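Local coordinates for ferric uptake regulation protein (PDB 2XIG), which probably represses iron-regulated genes as a homodimeric, metal-binding transcription factor that uses ferrous iron as cofactor for operator binding, at residues L14-Q28 and S63-F76. The protein carries 2 engineered substitutions. Sequence-based numbering, arbitrary orientation.
Sequences LRMSIKKNGLKNSKQ and SVYRILNFLEKENF
Phe70 of helix 63-73 inserts its ring between Ile18 and Leu23 on one side and Glu74 CG on the other, a place suited to a broad, flat apolar group. With its CG anti to the backbone N (chi1 175°), the ring extends toward helix 14-20, where Ile18 CD1 lies 3.7 Å from Phe70 CE1. Leu23 CD1 lies on the same side, 3.7 Å from Phe70 CE2, its side chain running head-on to that of Phe70, while Leu14 CD1 sits at the ring's edge. The same Leu14 methyl is 3.8 Å from Leu71 CD2 and makes a CH-pi contact over one face of Phe76, 4.2 Å from the ring centroid. Ser17, small and polar, borders this apolar patch: its CB meets the edge of Phe76, and a water bridges its OG (2.6 Å) to Glu74 OE1 (2.7 Å). Glu74's bend at chi2 turns its carboxylate to that water, and Lys73 NZ forms a salt bridge to Glu74 OE2. At the far end, extended Gln28 packs CG 3.6 Å from Ile67 CD1, and its OE1 comes within 2.7 Å of Ser63 OG, whose single proton can go to it or to Ser60 O. Schellman motifs end both helices; their C-prime residues, Gly22 and Asn75, have positive phi, easy for side-chain-less glycine and tolerated by asparagine. Behind, Ile67 and Leu71 pack on Val32. Helices 14-20 and 63-73, at 101°, thus join helix 27-38 in the core of the N-terminal winged-helix domain, the DNA-binding region by similarity to other Fur proteins.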
loop_
_atom_site.group_PDB
_atom_site.type_symbol
_atom_site.label_atom_id
_atom_site.label_comp_id
_atom_site.label_asym_id
_atom_site.label_seq_id
_atom_site.Cartn_x
_atom_site.Cartn_y
_atom_site.Cartn_z
ATOM N N LEU C 14 19.384 22.770 -24.899
ATOM C CA LEU C 14 18.120 22.148 -25.286
ATOM C C LEU C 14 17.901 22.288 -26.794
ATOM O O LEU C 14 17.594 21.312 -27.473
ATOM C CB LEU C 14 16.951 22.767 -24.527
ATOM C CG LEU C 14 15.580 22.199 -24.908
ATOM C CD1 LEU C 14 15.550 20.690 -24.683
ATOM C CD2 LEU C 14 14.472 22.886 -24.122
ATOM N N ARG C 15 18.058 23.508 -27.303
ATOM C CA ARG C 15 17.910 23.778 -28.734
ATOM C C ARG C 15 18.839 22.888 -29.550
ATOM O O ARG C 15 18.446 22.333 -30.574
ATOM C CB ARG C 15 18.198 25.250 -29.040
ATOM C CG ARG C 15 17.816 25.684 -30.458
ATOM C CD ARG C 15 18.375 27.060 -30.792
ATOM N NE ARG C 15 19.832 27.043 -30.859
ATOM C CZ ARG C 15 20.520 26.676 -31.935
ATOM N NH1 ARG C 15 19.879 26.304 -33.039
ATOM N NH2 ARG C 15 21.843 26.679 -31.911
ATOM N N MET C 16 20.073 22.744 -29.085
ATOM C CA MET C 16 21.034 21.907 -29.788
ATOM C C MET C 16 20.633 20.435 -29.764
ATOM O O MET C 16 20.817 19.720 -30.746
ATOM C CB MET C 16 22.437 22.111 -29.220
ATOM C CG MET C 16 23.003 23.478 -29.546
ATOM S SD MET C 16 23.251 23.702 -31.324
ATOM C CE MET C 16 24.728 22.716 -31.566
ATOM N N SER C 17 20.070 19.995 -28.644
ATOM C CA SER C 17 19.645 18.607 -28.488
ATOM C C SER C 17 18.408 18.311 -29.332
ATOM O O SER C 17 18.250 17.203 -29.842
ATOM C CB SER C 17 19.368 18.300 -27.013
ATOM O OG SER C 17 18.961 16.955 -26.824
ATOM N N ILE C 18 17.539 19.309 -29.479
ATOM C CA ILE C 18 16.324 19.157 -30.276
ATOM C C ILE C 18 16.659 18.984 -31.756
ATOM O O ILE C 18 16.128 18.102 -32.429
ATOM C CB ILE C 18 15.389 20.368 -30.108
ATOM C CG1 ILE C 18 14.739 20.346 -28.721
ATOM C CG2 ILE C 18 14.335 20.400 -31.212
ATOM C CD1 ILE C 18 14.016 19.043 -28.395
ATOM N N LYS C 19 17.543 19.836 -32.258
ATOM C CA LYS C 19 17.968 19.744 -33.646
ATOM C C LYS C 19 18.660 18.407 -33.910
ATOM O O LYS C 19 18.396 17.749 -34.918
ATOM C CB LYS C 19 18.883 20.914 -33.998
ATOM C CG LYS C 19 19.384 20.903 -35.428
ATOM C CD LYS C 19 19.734 22.309 -35.879
ATOM C CE LYS C 19 20.682 22.287 -37.062
ATOM N NZ LYS C 19 20.821 23.642 -37.658
ATOM N N LYS C 20 19.536 18.008 -32.993
ATOM C CA LYS C 20 20.246 16.739 -33.103
ATOM C C LYS C 20 19.299 15.543 -33.206
ATOM O O LYS C 20 19.556 14.608 -33.962
ATOM C CB LYS C 20 21.183 16.559 -31.908
ATOM C CG LYS C 20 21.879 15.210 -31.846
ATOM C CD LYS C 20 22.889 15.176 -30.704
ATOM C CE LYS C 20 23.751 13.925 -30.764
ATOM N NZ LYS C 20 24.789 13.908 -29.695
ATOM N N ASN C 21 18.208 15.576 -32.446
ATOM C CA ASN C 21 17.247 14.473 -32.423
ATOM C C ASN C 21 16.156 14.578 -33.488
ATOM O O ASN C 21 15.197 13.808 -33.478
ATOM C CB ASN C 21 16.599 14.342 -31.039
ATOM C CG ASN C 21 17.461 13.574 -30.057
ATOM O OD1 ASN C 21 18.341 14.138 -29.406
ATOM N ND2 ASN C 21 17.200 12.278 -29.935
ATOM N N GLY C 22 16.297 15.542 -34.391
ATOM C CA GLY C 22 15.371 15.697 -35.500
ATOM C C GLY C 22 14.003 16.197 -35.075
ATOM O O GLY C 22 13.009 16.020 -35.785
ATOM N N LEU C 23 13.952 16.825 -33.907
ATOM C CA LEU C 23 12.692 17.322 -33.376
ATOM C C LEU C 23 12.524 18.799 -33.695
ATOM O O LEU C 23 13.420 19.427 -34.241
ATOM C CB LEU C 23 12.606 17.078 -31.869
ATOM C CG LEU C 23 12.556 15.616 -31.422
ATOM C CD1 LEU C 23 12.574 15.526 -29.906
ATOM C CD2 LEU C 23 11.328 14.911 -31.983
ATOM N N LYS C 24 11.365 19.349 -33.349
ATOM C CA LYS C 24 11.052 20.741 -33.640
ATOM C C LYS C 24 11.061 21.574 -32.367
ATOM O O LYS C 24 10.461 21.186 -31.372
ATOM C CB LYS C 24 9.676 20.835 -34.304
ATOM N N ASN C 25 11.741 22.717 -32.391
ATOM C CA ASN C 25 11.689 23.622 -31.252
ATOM C C ASN C 25 10.240 23.904 -30.893
ATOM O O ASN C 25 9.376 23.968 -31.770
ATOM C CB ASN C 25 12.399 24.947 -31.555
ATOM C CG ASN C 25 13.891 24.783 -31.768
ATOM O OD1 ASN C 25 14.564 24.073 -31.025
ATOM N ND2 ASN C 25 14.418 25.459 -32.788
ATOM N N SER C 26 9.972 24.054 -29.603
ATOM C CA SER C 26 8.672 24.528 -29.159
ATOM C C SER C 26 8.855 25.392 -27.930
ATOM O O SER C 26 9.670 25.086 -27.056
ATOM C CB SER C 26 7.724 23.363 -28.854
ATOM O OG SER C 26 7.943 22.834 -27.558
ATOM N N LYS C 27 8.106 26.485 -27.872
ATOM C CA LYS C 27 8.127 27.339 -26.696
ATOM C C LYS C 27 7.626 26.574 -25.465
ATOM O O LYS C 27 8.117 26.776 -24.359
ATOM C CB LYS C 27 7.307 28.611 -26.934
ATOM C CG LYS C 27 8.009 29.644 -27.824
ATOM N N GLN C 28 6.661 25.677 -25.655
ATOM C CA GLN C 28 6.139 24.903 -24.522
ATOM C C GLN C 28 7.214 24.059 -23.841
ATOM O O GLN C 28 7.287 23.994 -22.612
ATOM C CB GLN C 28 4.970 24.007 -24.946
ATOM C CG GLN C 28 4.472 23.112 -23.826
ATOM C CD GLN C 28 3.256 22.297 -24.226
ATOM O OE1 GLN C 28 2.905 21.317 -23.565
ATOM N NE2 GLN C 28 2.608 22.701 -25.308
ATOM N N SER C 63 0.732 16.250 -23.387
ATOM C CA SER C 63 1.860 16.911 -24.046
ATOM C C SER C 63 2.978 17.177 -23.041
ATOM O O SER C 63 4.164 17.058 -23.369
ATOM C CB SER C 63 1.427 18.183 -24.793
ATOM O OG SER C 63 1.134 19.250 -23.907
ATOM N N VAL C 64 2.599 17.500 -21.805
ATOM C CA VAL C 64 3.583 17.735 -20.752
ATOM C C VAL C 64 4.345 16.465 -20.381
ATOM O O VAL C 64 5.568 16.499 -20.221
ATOM C CB VAL C 64 2.960 18.410 -19.517
ATOM C CG1 VAL C 64 3.970 18.451 -18.373
ATOM C CG2 VAL C 64 2.496 19.821 -19.884
ATOM N N TYR C 65 3.636 15.345 -20.279
ATOM C CA TYR C 65 4.290 14.065 -20.020
ATOM C C TYR C 65 5.314 13.743 -21.094
ATOM O O TYR C 65 6.440 13.359 -20.780
ATOM C CB TYR C 65 3.276 12.913 -19.911
ATOM C CG TYR C 65 2.830 12.647 -18.491
ATOM C CD1 TYR C 65 3.431 11.657 -17.726
ATOM C CD2 TYR C 65 1.829 13.413 -17.906
ATOM C CE1 TYR C 65 3.029 11.424 -16.414
ATOM C CE2 TYR C 65 1.431 13.193 -16.607
ATOM C CZ TYR C 65 2.026 12.200 -15.868
ATOM O OH TYR C 65 1.611 11.984 -14.578
ATOM N N ARG C 66 4.914 13.884 -22.355
ATOM C CA ARG C 66 5.817 13.624 -23.470
ATOM C C ARG C 66 7.092 14.475 -23.366
ATOM O O ARG C 66 8.202 13.970 -23.522
ATOM C CB ARG C 66 5.111 13.892 -24.797
ATOM C CG ARG C 66 5.981 13.669 -26.015
ATOM C CD ARG C 66 5.199 13.921 -27.310
ATOM N NE ARG C 66 3.886 13.294 -27.228
ATOM C CZ ARG C 66 2.730 13.949 -27.266
ATOM N NH1 ARG C 66 2.703 15.264 -27.431
ATOM N NH2 ARG C 66 1.595 13.278 -27.162
ATOM N N ILE C 67 6.913 15.766 -23.105
ATOM C CA ILE C 67 8.032 16.675 -22.875
ATOM C C ILE C 67 8.911 16.232 -21.701
ATOM O O ILE C 67 10.146 16.224 -21.810
ATOM C CB ILE C 67 7.529 18.118 -22.637
ATOM C CG1 ILE C 67 7.032 18.732 -23.950
ATOM C CG2 ILE C 67 8.625 18.976 -21.998
ATOM C CD1 ILE C 67 6.342 20.062 -23.772
ATOM N N LEU C 68 8.276 15.876 -20.581
ATOM C CA LEU C 68 8.995 15.446 -19.391
ATOM C C LEU C 68 9.825 14.198 -19.671
ATOM O O LEU C 68 10.967 14.087 -19.223
ATOM C CB LEU C 68 8.026 15.190 -18.225
ATOM C CG LEU C 68 7.429 16.450 -17.591
ATOM C CD1 LEU C 68 6.352 16.113 -16.560
ATOM C CD2 LEU C 68 8.510 17.309 -16.953
ATOM N N ASN C 69 9.253 13.260 -20.414
ATOM C CA ASN C 69 9.977 12.036 -20.752
ATOM C C ASN C 69 11.240 12.308 -21.569
ATOM O O ASN C 69 12.284 11.714 -21.324
ATOM C CB ASN C 69 9.068 11.043 -21.476
ATOM C CG ASN C 69 8.020 10.430 -20.552
ATOM O OD1 ASN C 69 8.271 10.221 -19.366
ATOM N ND2 ASN C 69 6.842 10.140 -21.097
ATOM N N PHE C 70 11.134 13.203 -22.542
ATOM C CA PHE C 70 12.304 13.594 -23.334
ATOM C C PHE C 70 13.368 14.290 -22.485
ATOM O O PHE C 70 14.548 13.916 -22.498
ATOM C CB PHE C 70 11.910 14.529 -24.477
ATOM C CG PHE C 70 13.094 15.058 -25.249
ATOM C CD1 PHE C 70 13.669 16.275 -24.919
ATOM C CD2 PHE C 70 13.653 14.315 -26.277
ATOM C CE1 PHE C 70 14.769 16.754 -25.617
ATOM C CE2 PHE C 70 14.755 14.792 -26.982
ATOM C CZ PHE C 70 15.310 16.010 -26.649
ATOM N N LEU C 71 12.948 15.328 -21.771
ATOM C CA LEU C 71 13.857 16.100 -20.945
ATOM C C LEU C 71 14.567 15.223 -19.939
ATOM O O LEU C 71 15.738 15.431 -19.644
ATOM C CB LEU C 71 13.104 17.216 -20.214
ATOM C CG LEU C 71 12.551 18.346 -21.077
ATOM C CD1 LEU C 71 11.770 19.298 -20.187
ATOM C CD2 LEU C 71 13.701 19.090 -21.831
ATOM N N GLU C 72 13.860 14.236 -19.390
ATOM C CA GLU C 72 14.475 13.407 -18.376
ATOM C C GLU C 72 15.432 12.404 -19.007
ATOM O O GLU C 72 16.500 12.118 -18.463
ATOM C CB GLU C 72 13.411 12.708 -17.517
ATOM C CG GLU C 72 13.171 11.260 -17.859
ATOM C CD GLU C 72 13.779 10.311 -16.847
ATOM O OE1 GLU C 72 14.893 10.581 -16.356
ATOM O OE2 GLU C 72 13.127 9.294 -16.527
ATOM N N LYS C 73 15.074 11.877 -20.167
ATOM C CA LYS C 73 15.970 10.917 -20.792
ATOM C C LYS C 73 17.244 11.584 -21.319
ATOM O O LYS C 73 18.291 10.946 -21.390
ATOM C CB LYS C 73 15.255 10.091 -21.854
ATOM C CG LYS C 73 15.407 10.556 -23.264
ATOM C CD LYS C 73 14.888 9.478 -24.197
ATOM C CE LYS C 73 15.508 9.602 -25.567
ATOM N NZ LYS C 73 16.996 9.621 -25.466
ATOM N N GLU C 74 17.159 12.871 -21.652
ATOM C CA GLU C 74 18.335 13.642 -22.073
ATOM C C GLU C 74 19.000 14.423 -20.926
ATOM O O GLU C 74 19.848 15.278 -21.158
ATOM C CB GLU C 74 17.968 14.604 -23.203
ATOM C CG GLU C 74 17.464 13.917 -24.480
ATOM C CD GLU C 74 18.499 12.988 -25.091
ATOM O OE1 GLU C 74 19.698 13.341 -25.096
ATOM O OE2 GLU C 74 18.113 11.905 -25.574
ATOM N N ASN C 75 18.596 14.131 -19.696
ATOM C CA ASN C 75 19.245 14.663 -18.496
ATOM C C ASN C 75 19.130 16.175 -18.272
ATOM O O ASN C 75 19.998 16.778 -17.641
ATOM C CB ASN C 75 20.711 14.225 -18.438
ATOM C CG ASN C 75 20.864 12.719 -18.308
ATOM O OD1 ASN C 75 19.882 11.990 -18.161
ATOM N ND2 ASN C 75 22.101 12.246 -18.362
ATOM N N PHE C 76 18.057 16.780 -18.774
ATOM C CA PHE C 76 17.790 18.188 -18.486
ATOM C C PHE C 76 17.069 18.336 -17.148
ATOM O O PHE C 76 17.120 19.395 -16.514
ATOM C CB PHE C 76 16.977 18.841 -19.608
ATOM C CG PHE C 76 17.768 19.082 -20.867
ATOM C CD1 PHE C 76 18.619 20.167 -20.965
ATOM C CD2 PHE C 76 17.675 18.210 -21.941
ATOM C CE1 PHE C 76 19.357 20.387 -22.121
ATOM C CE2 PHE C 76 18.410 18.424 -23.090
ATOM C CZ PHE C 76 19.257 19.514 -23.178
HETATM O O HOH W 1 20.825 15.726 -25.456
#